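PDB 6ZXU: oxidoreductase, NAD-binding/iron-sulfur cluster-binding protein from Nitratireductor pacificus pht-3B, which probably acts as a catabolic reductive dehalogenase, removing halogen from organic substrates with the help of cobalamin and two [4Fe-4S] clusters. Local coordinates for residues Leu30-Asp35 with Asn598-Val603; Gly41-Glu46 with Gly268-Trp273; Gly431-Glu436 with Leu636-Trp641; Cys591-Pro596 with Gly632-Ile637. All blocks are in the same frame, centred on the assembly; numbering follows the deposited sequence.

Interaction 1. Residues Leu30-Asp35 with Asn598-Val603; sequences LYSNRD and NREDTV. With NA (sodium ion), chain G.
With CG anti to its backbone N (chi1 -158°) and the chain extended beyond, Glu-600 carries its carboxylate across to loop 30-35, where Ser-32 has turned OG anti to its own N (chi1 179°) to meet it. The serine hydroxyl donates to one oxygen, Ser-32 OG lying 2.6 Å from Glu-600 OE1. The backbone N of Asn-33 takes the other, 2.8 Å from Glu-600 OE2, with 171° at the hydrogen. Each bond uses a syn lone pair, and together they fix the rotation of the carboxylate. Serine suits its place because OG also accepts from the N of Arg-34 at 3.0 Å, closing an ST turn, and sits over the centre of the Arg-34 guanidinium. Asn-33 OD1 is 3.1 Å from Glu-600 OE2, a close approach of two acceptors without a bond; the asparagine amide gives its ND2 to Glu-433 instead. Farther along, the methyls Leu-30 CD2 and Val-603 CG2 touch at 3.9 Å. Between them and the carboxylate, Thr-602 turns CG2 to loop 30-35 while its OG1 caps Gly-605 N at the start of helix 603-614. Asn-598 O binds the sodium ion at 2.5 Å. Ser-32, the Asn-33 N-H and the salt bridge from Arg-29 to Glu-600 OE2 would probably favour an ionised glutamate, joining the N-terminal loop to the chain just after the cluster ligand Cys-595.

Interaction 2. Residues Gly41-Glu46 with Gly268-Trp273; sequences GPLALE and GTRPGW
Thr-269, entered through Gly-268 with its positive phi of 98°, presents its side chain to the turn of loop 41-46. Its CB lies 3.3 Å from Pro-42 O. The threonine sets CG2 beside its backbone N, anti to the carbonyl carbon, and OG1 between N and the carbonyl carbon (chi1 52°). CG2 reaches the peptide at Leu-43 C (4.0 Å), and OG1 faces the methyl of Ala-44, whose CB is 4.0 Å away. A small beta-branched residue suits this spot, its two short branches lying against Pro-42 O, the Leu-43 peptide and the Ala-44 methyl; Ala-44 itself centres an inverse gamma turn. Next comes Arg-270, whose backbone N supplies the polar link: it donates to Pro-42 O at 2.9 Å, nearly along the C=O axis of the proline. Its side chain leaves extended from CG to NE and runs beside Leu-43, with Arg-270 CD 4.0 Å from Leu-43 CD2. Pro-271 turns back from the turn and lays CB over one face of the Trp-273 indole, 3.4 Å above its plane. Trp-273 in turn gives NE1 to Ile-26 O. The contact links the N-terminal loop before helix 74-85 to the loop between helices 260-264 and 274-278. Chemically it is one backbone hydrogen bond with mainly carbon contacts beside it. The carbonyl of Pro-42 takes the Arg-270 N-H beside the buried Leu-43, Ala-44 and Thr-269, and the arginine stem packs on Leu-43 while its charge goes to two acids of helix 274-278, Glu-274 and Asp-275.

Interaction 3. Residues Gly431-Glu436 with Leu636-Trp641; sequences GYETME and LIKRWW
Thr-434 meets two indoles of loop 636-641, one through a polar edge and the other at its CZ3 and CH2 carbons. Its chi1 of -68° sets OG1 beside the backbone N, toward Trp-640, and leaves CG2 anti to that N. Trp-640 NE1 donates to Thr-434 OG1 at 2.9 Å; the angle at the hydrogen is 157°, and the oxygen lies only 11° out of the indole plane, at the ring edge where the N-H points. The methyl branch, Thr-434 CG2, touches Trp-641 CZ3 at 3.8 Å, and the Thr-434 backbone O lies obliquely to the same ring, 3.7 Å from CH2. The two tryptophans also meet one another: CE3 of Trp-641 stands 3.6 Å above the plane of Trp-640, toward its rim, while NE1 of Trp-640 lies at the edge of Trp-641. Threonine suits the place because OG1 accepts a hydrogen bond and the methyl is apolar. On the next flank Glu-433 and Lys-638 lie side by side, pointing the same way. Lys-638 CB rests against Glu-433 O at 3.4 Å, and NZ comes 3.7 Å from Glu-433 CG. They do not pair: Lys-638 NZ and Glu-433 OE1 are 5.5 Å apart, the lysine bonding to the backbone O of Arg-36 and of Asn-33 and the glutamate to Asn-33 ND2. Short helix 432-437 follows closely on strand 422-429, with Gly-431 as N-cap. Helix 103-116 covers Trp-640 through Ala-112, Ser-113 and Phe-116, helix 445-469 reaches Thr-434 through Gln-448, and the tryptophan loop leads on to strand 645-647.

Interaction 4. Residues Cys591-Pro596 with Gly632-Ile637; sequences CMKMCP and GKRNLI. With NA (sodium ion), chain G; SF4 (iron/sulfur cluster), chain D; SF4 (iron/sulfur cluster), chain E.
The segment 591-596 carries the Cys-x-x-x-Cys-Pro end of a ferredoxin-type motif, and beside its lysine and methionine lies the glycine of loop 632-637. As in dicluster ferredoxins, the two cysteines serve different [4Fe-4S] clusters: Cys-591 SG binds FE3 of the chain E cluster at 2.3 Å, and Cys-595 SG binds FE3 of the chain D cluster at 2.2 Å. Met-592, between them, touches cobalamin. The contact itself is made by the next two residues of the helix, which converge on one carbonyl. Lys-593 starts with CG anti to its backbone N (chi1 178°) and runs extended to CE, which lies 3.3 Å from Gly-632 O; the bend at chi4 then turns NZ to Met-435 O, its main partner. Met-594 folds at chi2 and chi3, bringing its methyl CE 3.4 Å from the same Gly-632 O and 3.7 Å from Gly-632 CA. Glycine fits here, with phi at 102° and no side chain to hold the thioether off. Farther along, Arg-634 turns to a salt bridge with Asp-662. The helix end also faces a sodium ion, bound by Cys-595 O at 3.0 Å, by Asn-598 O and by three waters, each of which donates to a carbonyl: Lys-593 O, Met-594 O or Pro-596 O. Across the segments the approach is therefore one of carbon to oxygen. The CE of Lys-593, next to the ammonium, would be slightly positive and so probably a favourable neighbour for the glycine carbonyl, while the buried charge itself is met by a carbonyl elsewhere.

How the interactions relate
Interactions 1, 3 and 4 form one connected patch. The centres of interactions 3 and 4 are about 9 Å apart, and each lies about 13 Å from that of interaction 1; interactions 3 and 4 share Leu-636 and Ile-637. Interactions 1 and 4 meet at the same sodium ion. Interaction 2 lies about 13 Å from interaction 1 and 23 Å from interaction 4. Along the chain it falls between the two segments of interaction 1, which crosses both 3 and 4. The N-terminal loop, helix 432-437 and loop 632-641 are thus tied to helix 590-594, joining distant parts of the sequence to the segment that carries Cys-591 and Cys-595.

Interaction 1. Residues Leu30-Asp35 with Asn598-Val603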
# COMPACT_ATOMS: atom_id res chain seq x y z
N LEU A 30 7.55 -16.22 -15.68
CA LEU A 30 8.46 -17.30 -15.58
C LEU A 30 9.79 -16.97 -15.02
O LEU A 30 10.43 -17.83 -14.41
CB LEU A 30 8.69 -17.96 -16.97
CG LEU A 30 7.74 -19.07 -17.44
CD1 LEU A 30 8.01 -19.44 -18.90
CD2 LEU A 30 7.98 -20.30 -16.59
N TYR A 31 10.27 -15.76 -15.26
CA TYR A 31 11.64 -15.43 -14.94
C TYR A 31 11.67 -14.40 -13.83
O TYR A 31 10.82 -13.51 -13.82
CB TYR A 31 12.38 -14.94 -16.22
CG TYR A 31 12.35 -16.01 -17.29
CD1 TYR A 31 13.11 -17.14 -17.15
CD2 TYR A 31 11.47 -15.94 -18.39
CE1 TYR A 31 13.01 -18.18 -18.09
CE2 TYR A 31 11.42 -16.93 -19.35
CZ TYR A 31 12.15 -18.07 -19.19
OH TYR A 31 12.11 -19.15 -20.11
N SER A 32 12.62 -14.54 -12.90
CA SER A 32 12.79 -13.64 -11.79
C SER A 32 13.33 -12.33 -12.23
O SER A 32 14.14 -12.21 -13.17
CB SER A 32 13.73 -14.21 -10.77
OG SER A 32 13.95 -13.37 -9.68
N ASN A 33 12.92 -11.29 -11.54
CA ASN A 33 13.52 -9.98 -11.78
C ASN A 33 14.59 -9.62 -10.75
O ASN A 33 14.97 -8.45 -10.60
CB ASN A 33 12.46 -8.90 -11.82
CG ASN A 33 11.73 -8.74 -10.48
OD1 ASN A 33 12.26 -9.05 -9.40
ND2 ASN A 33 10.54 -8.21 -10.55
N ARG A 34 15.14 -10.63 -10.08
CA ARG A 34 16.05 -10.35 -8.95
C ARG A 34 17.31 -9.60 -9.37
O ARG A 34 17.94 -9.00 -8.54
CB ARG A 34 16.42 -11.62 -8.22
CG ARG A 34 17.23 -12.60 -9.01
CD ARG A 34 17.72 -13.74 -8.14
NE ARG A 34 16.60 -14.59 -7.75
CZ ARG A 34 16.12 -15.64 -8.45
NH1 ARG A 34 16.66 -16.03 -9.61
NH2 ARG A 34 15.06 -16.30 -7.98
N ASP A 35 17.70 -9.66 -10.63
CA ASP A 35 18.89 -8.89 -11.09
C ASP A 35 18.61 -7.66 -11.89
O ASP A 35 19.47 -7.11 -12.51
CB ASP A 35 19.78 -9.81 -11.87
CG ASP A 35 20.34 -10.92 -10.98
OD1 ASP A 35 20.80 -10.61 -9.86
OD2 ASP A 35 20.27 -12.12 -11.36
N ASN A 598 6.32 -14.05 2.05
CA ASN A 598 6.71 -12.91 1.29
C ASN A 598 7.60 -13.38 0.15
O ASN A 598 8.78 -13.64 0.36
CB ASN A 598 7.38 -11.85 2.22
CG ASN A 598 7.96 -10.64 1.40
OD1 ASN A 598 7.37 -10.17 0.44
ND2 ASN A 598 9.20 -10.27 1.71
N ARG A 599 7.04 -13.52 -1.04
CA ARG A 599 7.75 -14.09 -2.17
C ARG A 599 7.51 -13.33 -3.43
O ARG A 599 6.53 -12.62 -3.56
CB ARG A 599 7.19 -15.46 -2.53
CG ARG A 599 7.26 -16.43 -1.43
CD ARG A 599 7.03 -17.81 -1.97
NE ARG A 599 7.48 -18.76 -0.97
CZ ARG A 599 6.66 -19.30 -0.10
NH1 ARG A 599 5.38 -18.99 -0.14
NH2 ARG A 599 7.14 -20.16 0.81
N GLU A 600 8.41 -13.57 -4.42
CA GLU A 600 8.26 -12.98 -5.72
C GLU A 600 7.02 -13.56 -6.45
O GLU A 600 6.66 -14.72 -6.28
CB GLU A 600 9.56 -13.18 -6.58
CG GLU A 600 9.64 -12.13 -7.71
CD GLU A 600 10.83 -12.31 -8.67
OE1 GLU A 600 11.80 -13.00 -8.32
OE2 GLU A 600 10.78 -11.76 -9.80
N ASP A 601 6.43 -12.75 -7.33
CA ASP A 601 5.23 -13.16 -8.15
C ASP A 601 5.64 -13.92 -9.46
O ASP A 601 5.44 -13.42 -10.57
CB ASP A 601 4.37 -11.90 -8.42
CG ASP A 601 3.02 -12.17 -9.12
OD1 ASP A 601 2.38 -13.26 -8.86
OD2 ASP A 601 2.64 -11.29 -9.95
N THR A 602 6.30 -15.06 -9.27
CA THR A 602 6.77 -15.92 -10.35
C THR A 602 6.11 -17.30 -10.25
O THR A 602 5.39 -17.58 -9.33
CB THR A 602 8.28 -16.16 -10.32
OG1 THR A 602 8.62 -16.80 -9.09
CG2 THR A 602 9.00 -14.86 -10.44
N VAL A 603 6.29 -18.10 -11.27
CA VAL A 603 5.78 -19.44 -11.29
C VAL A 603 6.28 -20.23 -10.09
O VAL A 603 5.46 -20.84 -9.38
CB VAL A 603 6.13 -20.15 -12.64
CG1 VAL A 603 5.73 -21.61 -12.60
CG2 VAL A 603 5.35 -19.51 -13.76
NA NA G . 10.63 -14.46 1.89
O HOH W 1 11.77 -15.29 3.68
O HOH W 2 10.35 -16.52 0.87
O HOH W 3 12.10 -12.47 1.90

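Interaction 2. Residues Gly41-Glu46 with Gly268-Trp273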
# COMPACT_ATOMS: atom_id res chain seq x y z
N GLY A 41 11.96 -0.46 -14.31
CA GLY A 41 10.54 -0.74 -14.25
C GLY A 41 10.16 -2.18 -14.65
O GLY A 41 11.02 -3.04 -14.97
N PRO A 42 8.84 -2.43 -14.74
CA PRO A 42 8.34 -3.77 -15.07
C PRO A 42 8.21 -4.08 -16.54
O PRO A 42 8.00 -5.23 -16.87
CB PRO A 42 7.00 -3.77 -14.39
CG PRO A 42 6.51 -2.36 -14.50
CD PRO A 42 7.74 -1.50 -14.37
N LEU A 43 8.39 -3.11 -17.45
CA LEU A 43 8.32 -3.30 -18.85
C LEU A 43 9.72 -3.25 -19.48
O LEU A 43 10.63 -2.57 -18.97
CB LEU A 43 7.39 -2.21 -19.50
CG LEU A 43 5.96 -2.20 -18.99
CD1 LEU A 43 5.30 -0.93 -19.51
CD2 LEU A 43 5.17 -3.43 -19.49
N ALA A 44 9.87 -3.95 -20.59
CA ALA A 44 11.18 -4.06 -21.29
C ALA A 44 11.40 -2.84 -22.22
O ALA A 44 11.68 -3.00 -23.41
CB ALA A 44 11.30 -5.38 -22.08
N LEU A 45 11.38 -1.66 -21.64
CA LEU A 45 11.54 -0.41 -22.38
C LEU A 45 12.95 -0.31 -23.02
O LEU A 45 13.12 0.27 -24.07
CB LEU A 45 11.29 0.79 -21.48
CG LEU A 45 9.92 0.86 -20.78
CD1 LEU A 45 9.79 2.14 -19.95
CD2 LEU A 45 8.81 0.70 -21.75
N GLU A 46 13.93 -0.87 -22.39
CA GLU A 46 15.26 -0.86 -22.90
C GLU A 46 15.46 -1.70 -24.15
O GLU A 46 16.54 -1.69 -24.73
CB GLU A 46 16.27 -1.26 -21.79
CG GLU A 46 16.35 -2.77 -21.49
CD GLU A 46 15.22 -3.33 -20.54
OE1 GLU A 46 14.27 -2.58 -20.15
OE2 GLU A 46 15.28 -4.55 -20.24
N GLY A 268 12.82 -10.66 -16.52
CA GLY A 268 11.94 -10.52 -15.37
C GLY A 268 10.84 -9.51 -15.53
O GLY A 268 10.34 -9.01 -14.58
N THR A 269 10.51 -9.19 -16.75
CA THR A 269 9.58 -8.18 -17.07
C THR A 269 8.19 -8.79 -17.30
O THR A 269 8.07 -10.01 -17.42
CB THR A 269 10.10 -7.38 -18.31
OG1 THR A 269 10.44 -8.23 -19.42
CG2 THR A 269 11.31 -6.57 -17.92
N ARG A 270 7.19 -7.95 -17.47
CA ARG A 270 5.82 -8.38 -17.69
C ARG A 270 5.70 -9.20 -19.02
O ARG A 270 6.05 -8.69 -20.08
CB ARG A 270 4.92 -7.20 -17.76
CG ARG A 270 3.46 -7.52 -17.87
CD ARG A 270 2.66 -6.20 -17.99
NE ARG A 270 1.26 -6.45 -18.27
CZ ARG A 270 0.38 -6.74 -17.31
NH1 ARG A 270 -0.89 -7.05 -17.61
NH2 ARG A 270 0.79 -6.76 -16.03
N PRO A 271 5.22 -10.44 -18.95
CA PRO A 271 5.08 -11.24 -20.19
C PRO A 271 4.08 -10.60 -21.15
O PRO A 271 3.07 -9.99 -20.73
CB PRO A 271 4.56 -12.58 -19.69
CG PRO A 271 4.74 -12.58 -18.21
CD PRO A 271 4.72 -11.16 -17.78
N GLY A 272 4.35 -10.77 -22.42
CA GLY A 272 3.55 -10.21 -23.47
C GLY A 272 2.11 -10.71 -23.56
O GLY A 272 1.24 -10.03 -24.10
N TRP A 273 1.85 -11.88 -22.99
CA TRP A 273 0.48 -12.40 -22.94
C TRP A 273 -0.33 -12.00 -21.65
O TRP A 273 -1.48 -12.36 -21.53
CB TRP A 273 0.52 -13.94 -23.05
CG TRP A 273 1.20 -14.61 -21.88
CD1 TRP A 273 0.64 -14.94 -20.71
CD2 TRP A 273 2.53 -14.98 -21.79
NE1 TRP A 273 1.58 -15.44 -19.83
CE2 TRP A 273 2.75 -15.52 -20.49
CE3 TRP A 273 3.60 -14.92 -22.68
CZ2 TRP A 273 3.99 -16.01 -20.05
CZ3 TRP A 273 4.84 -15.46 -22.27
CH2 TRP A 273 5.03 -15.99 -20.96

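Interaction 3. Residues Gly431-Glu436 with Leu636-Trp641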
# COMPACT_ATOMS: atom_id res chain seq x y z
N GLY A 431 4.94 -3.75 -1.56
CA GLY A 431 5.93 -3.79 -2.62
C GLY A 431 7.05 -4.79 -2.36
O GLY A 431 7.97 -4.47 -1.62
N TYR A 432 7.03 -5.92 -3.07
CA TYR A 432 8.02 -6.94 -2.91
C TYR A 432 9.45 -6.47 -3.26
O TYR A 432 10.39 -6.71 -2.49
CB TYR A 432 7.67 -8.21 -3.71
CG TYR A 432 8.76 -9.29 -3.59
CD1 TYR A 432 8.91 -10.03 -2.45
CD2 TYR A 432 9.69 -9.48 -4.59
CE1 TYR A 432 9.85 -10.98 -2.34
CE2 TYR A 432 10.68 -10.39 -4.46
CZ TYR A 432 10.74 -11.18 -3.35
OH TYR A 432 11.76 -12.10 -3.26
N GLU A 433 9.59 -5.74 -4.36
CA GLU A 433 10.94 -5.53 -4.93
C GLU A 433 11.70 -4.48 -4.12
O GLU A 433 12.88 -4.69 -3.84
CB GLU A 433 10.88 -5.11 -6.38
CG GLU A 433 10.66 -6.32 -7.31
CD GLU A 433 9.19 -6.87 -7.38
OE1 GLU A 433 8.95 -7.98 -8.02
OE2 GLU A 433 8.28 -6.19 -6.76
N THR A 434 11.02 -3.48 -3.61
CA THR A 434 11.65 -2.54 -2.73
C THR A 434 12.06 -3.20 -1.40
O THR A 434 13.17 -3.04 -0.91
CB THR A 434 10.78 -1.32 -2.47
OG1 THR A 434 10.67 -0.57 -3.66
CG2 THR A 434 11.36 -0.42 -1.41
N MET A 435 11.18 -4.02 -0.83
CA MET A 435 11.49 -4.66 0.40
C MET A 435 12.67 -5.62 0.27
O MET A 435 13.38 -5.86 1.27
CB MET A 435 10.22 -5.40 0.97
CG MET A 435 10.13 -5.42 2.46
SD MET A 435 8.46 -6.08 3.01
CE MET A 435 7.35 -4.74 2.53
N GLU A 436 12.88 -6.18 -0.90
CA GLU A 436 14.01 -7.07 -1.13
C GLU A 436 15.36 -6.37 -0.92
O GLU A 436 16.28 -6.98 -0.49
CB GLU A 436 13.96 -7.67 -2.56
CG GLU A 436 13.19 -8.98 -2.64
CD GLU A 436 13.60 -10.06 -1.55
OE1 GLU A 436 12.86 -10.26 -0.51
OE2 GLU A 436 14.70 -10.70 -1.71
N LEU A 636 21.15 -6.22 -3.09
CA LEU A 636 21.74 -4.89 -3.28
C LEU A 636 21.34 -4.26 -4.59
O LEU A 636 21.24 -3.03 -4.68
CB LEU A 636 23.30 -4.92 -3.07
N ILE A 637 20.96 -5.06 -5.58
CA ILE A 637 20.47 -4.47 -6.84
C ILE A 637 19.19 -3.67 -6.65
O ILE A 637 18.92 -2.77 -7.39
CB ILE A 637 20.25 -5.59 -7.88
CG1 ILE A 637 21.62 -6.02 -8.39
CG2 ILE A 637 19.53 -5.13 -9.11
CD1 ILE A 637 21.72 -7.47 -8.82
N LYS A 638 18.38 -4.07 -5.67
CA LYS A 638 17.08 -3.42 -5.45
C LYS A 638 17.12 -2.19 -4.53
O LYS A 638 16.09 -1.63 -4.20
CB LYS A 638 16.12 -4.44 -4.93
CG LYS A 638 15.91 -5.71 -5.79
CD LYS A 638 15.24 -5.36 -7.08
CE LYS A 638 14.83 -6.60 -7.79
NZ LYS A 638 14.02 -6.22 -8.97
N ARG A 639 18.29 -1.79 -4.06
CA ARG A 639 18.41 -0.66 -3.19
C ARG A 639 18.47 0.62 -4.00
O ARG A 639 19.55 1.14 -4.30
CB ARG A 639 19.62 -0.83 -2.25
CG ARG A 639 19.69 0.23 -1.15
CD ARG A 639 20.60 -0.24 -0.07
NE ARG A 639 20.95 0.79 0.88
CZ ARG A 639 21.87 0.58 1.84
NH1 ARG A 639 22.45 -0.61 1.94
NH2 ARG A 639 22.18 1.52 2.72
N TRP A 640 17.32 1.15 -4.37
CA TRP A 640 17.29 2.23 -5.30
C TRP A 640 17.21 3.60 -4.63
O TRP A 640 17.33 4.62 -5.34
CB TRP A 640 16.04 2.11 -6.19
CG TRP A 640 14.73 2.00 -5.44
CD1 TRP A 640 14.11 0.81 -5.04
CD2 TRP A 640 13.86 3.06 -4.99
NE1 TRP A 640 12.93 1.07 -4.36
CE2 TRP A 640 12.75 2.43 -4.32
CE3 TRP A 640 13.93 4.44 -5.04
CZ2 TRP A 640 11.74 3.17 -3.74
CZ3 TRP A 640 12.97 5.16 -4.44
CH2 TRP A 640 11.87 4.54 -3.82
N TRP A 641 16.92 3.66 -3.33
CA TRP A 641 16.64 4.95 -2.63
C TRP A 641 17.92 5.52 -2.04
O TRP A 641 18.93 4.80 -1.84
CB TRP A 641 15.57 4.74 -1.50
CG TRP A 641 15.99 3.69 -0.48
CD1 TRP A 641 16.66 3.91 0.71
CD2 TRP A 641 15.79 2.29 -0.57
NE1 TRP A 641 16.91 2.72 1.32
CE2 TRP A 641 16.35 1.71 0.57
CE3 TRP A 641 15.14 1.47 -1.50
CZ2 TRP A 641 16.37 0.35 0.75
CZ3 TRP A 641 15.16 0.13 -1.32
CH2 TRP A 641 15.77 -0.44 -0.20

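Interaction 4. Residues Cys591-Pro596 with Gly632-Ile637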
# COMPACT_ATOMS: atom_id res chain seq x y z
N CYS A 591 9.51 -7.75 10.01
CA CYS A 591 8.73 -8.98 10.14
C CYS A 591 8.01 -9.28 8.87
O CYS A 591 7.88 -10.46 8.46
CB CYS A 591 7.80 -8.85 11.36
SG CYS A 591 6.88 -7.30 11.43
N MET A 592 7.53 -8.28 8.15
CA MET A 592 6.89 -8.52 6.85
C MET A 592 7.88 -9.01 5.79
O MET A 592 7.55 -9.86 4.96
CB MET A 592 6.24 -7.25 6.30
CG MET A 592 5.06 -6.75 7.08
SD MET A 592 4.43 -5.27 6.21
CE MET A 592 5.58 -4.16 6.82
N LYS A 593 9.10 -8.55 5.85
CA LYS A 593 10.13 -8.94 4.91
C LYS A 593 10.57 -10.37 5.11
O LYS A 593 10.83 -11.07 4.12
CB LYS A 593 11.33 -7.95 5.05
CG LYS A 593 12.53 -8.29 4.12
CD LYS A 593 13.73 -7.45 4.53
CE LYS A 593 15.04 -8.03 3.91
NZ LYS A 593 15.13 -7.92 2.44
N MET A 594 10.76 -10.79 6.37
CA MET A 594 11.42 -12.05 6.62
C MET A 594 10.50 -13.29 6.45
O MET A 594 10.96 -14.44 6.32
CB MET A 594 12.08 -12.00 8.00
CG MET A 594 13.17 -10.95 8.14
SD MET A 594 14.59 -11.28 7.08
CE MET A 594 14.18 -10.24 5.93
N CYS A 595 9.21 -13.07 6.39
CA CYS A 595 8.27 -14.13 6.30
C CYS A 595 8.44 -14.98 5.03
O CYS A 595 8.50 -14.44 3.96
CB CYS A 595 6.83 -13.57 6.42
SG CYS A 595 5.57 -14.86 6.53
N PRO A 596 8.45 -16.33 5.15
CA PRO A 596 8.50 -17.16 3.96
C PRO A 596 7.40 -16.89 2.94
O PRO A 596 7.63 -17.06 1.74
CB PRO A 596 8.36 -18.59 4.50
CG PRO A 596 8.88 -18.48 5.87
CD PRO A 596 8.45 -17.14 6.37
N GLY A 632 15.35 -13.64 2.38
CA GLY A 632 15.46 -12.55 3.34
C GLY A 632 16.79 -11.82 3.33
O GLY A 632 16.90 -10.77 3.92
N LYS A 633 17.81 -12.37 2.71
CA LYS A 633 19.05 -11.64 2.46
C LYS A 633 18.73 -10.36 1.67
O LYS A 633 17.80 -10.33 0.88
CB LYS A 633 20.04 -12.55 1.73
CG LYS A 633 21.41 -11.92 1.50
CD LYS A 633 22.52 -12.78 0.84
CE LYS A 633 23.04 -13.84 1.80
NZ LYS A 633 23.70 -13.34 3.05
N ARG A 634 19.45 -9.26 1.93
CA ARG A 634 19.27 -8.04 1.22
C ARG A 634 19.82 -8.16 -0.22
O ARG A 634 20.94 -8.56 -0.43
CB ARG A 634 19.85 -6.85 1.96
CG ARG A 634 19.19 -6.59 3.30
CD ARG A 634 19.89 -5.54 4.18
NE ARG A 634 21.25 -6.00 4.47
CZ ARG A 634 22.35 -5.50 3.91
NH1 ARG A 634 22.31 -4.41 3.17
NH2 ARG A 634 23.51 -6.09 4.18
N ASN A 635 19.01 -7.81 -1.19
CA ASN A 635 19.37 -7.82 -2.58
C ASN A 635 19.84 -6.41 -2.99
O ASN A 635 19.07 -5.54 -3.24
CB ASN A 635 18.19 -8.28 -3.42
CG ASN A 635 18.50 -8.34 -4.91
OD1 ASN A 635 19.56 -7.87 -5.38
ND2 ASN A 635 17.58 -8.88 -5.69
N LEU A 636 21.15 -6.22 -3.09
CA LEU A 636 21.74 -4.89 -3.28
C LEU A 636 21.34 -4.26 -4.59
O LEU A 636 21.24 -3.03 -4.68
CB LEU A 636 23.30 -4.92 -3.07
N ILE A 637 20.96 -5.06 -5.58
CA ILE A 637 20.47 -4.47 -6.84
C ILE A 637 19.19 -3.67 -6.65
O ILE A 637 18.92 -2.77 -7.39
CB ILE A 637 20.25 -5.59 -7.88
CG1 ILE A 637 21.62 -6.02 -8.39
CG2 ILE A 637 19.53 -5.13 -9.11
CD1 ILE A 637 21.72 -7.47 -8.82
NA NA G . 10.63 -14.46 1.89
FE1 SF4 D . 6.10 -15.67 11.20
FE2 SF4 D . 6.78 -17.96 9.73
FE3 SF4 D . 5.49 -15.93 8.49
FE4 SF4 D . 4.10 -17.39 10.33
S1 SF4 D . 5.04 -18.07 8.37
S2 SF4 D . 4.15 -15.21 10.17
S3 SF4 D . 5.81 -17.76 11.75
S4 SF4 D . 7.52 -15.95 9.48
FE1 SF4 E . 7.78 -4.33 15.19
FE2 SF4 E . 9.91 -4.35 13.41
FE3 SF4 E . 7.89 -6.27 13.18
FE4 SF4 E . 9.68 -6.33 15.27
S1 SF4 E . 10.11 -6.55 13.12
S2 SF4 E . 7.43 -6.56 15.35
S3 SF4 E . 9.99 -4.11 15.62
S4 SF4 E . 7.68 -4.06 13.00
O HOH W 3 12.10 -12.47 1.90
O HOH W 1 11.77 -15.29 3.68
O HOH W 2 10.35 -16.52 0.87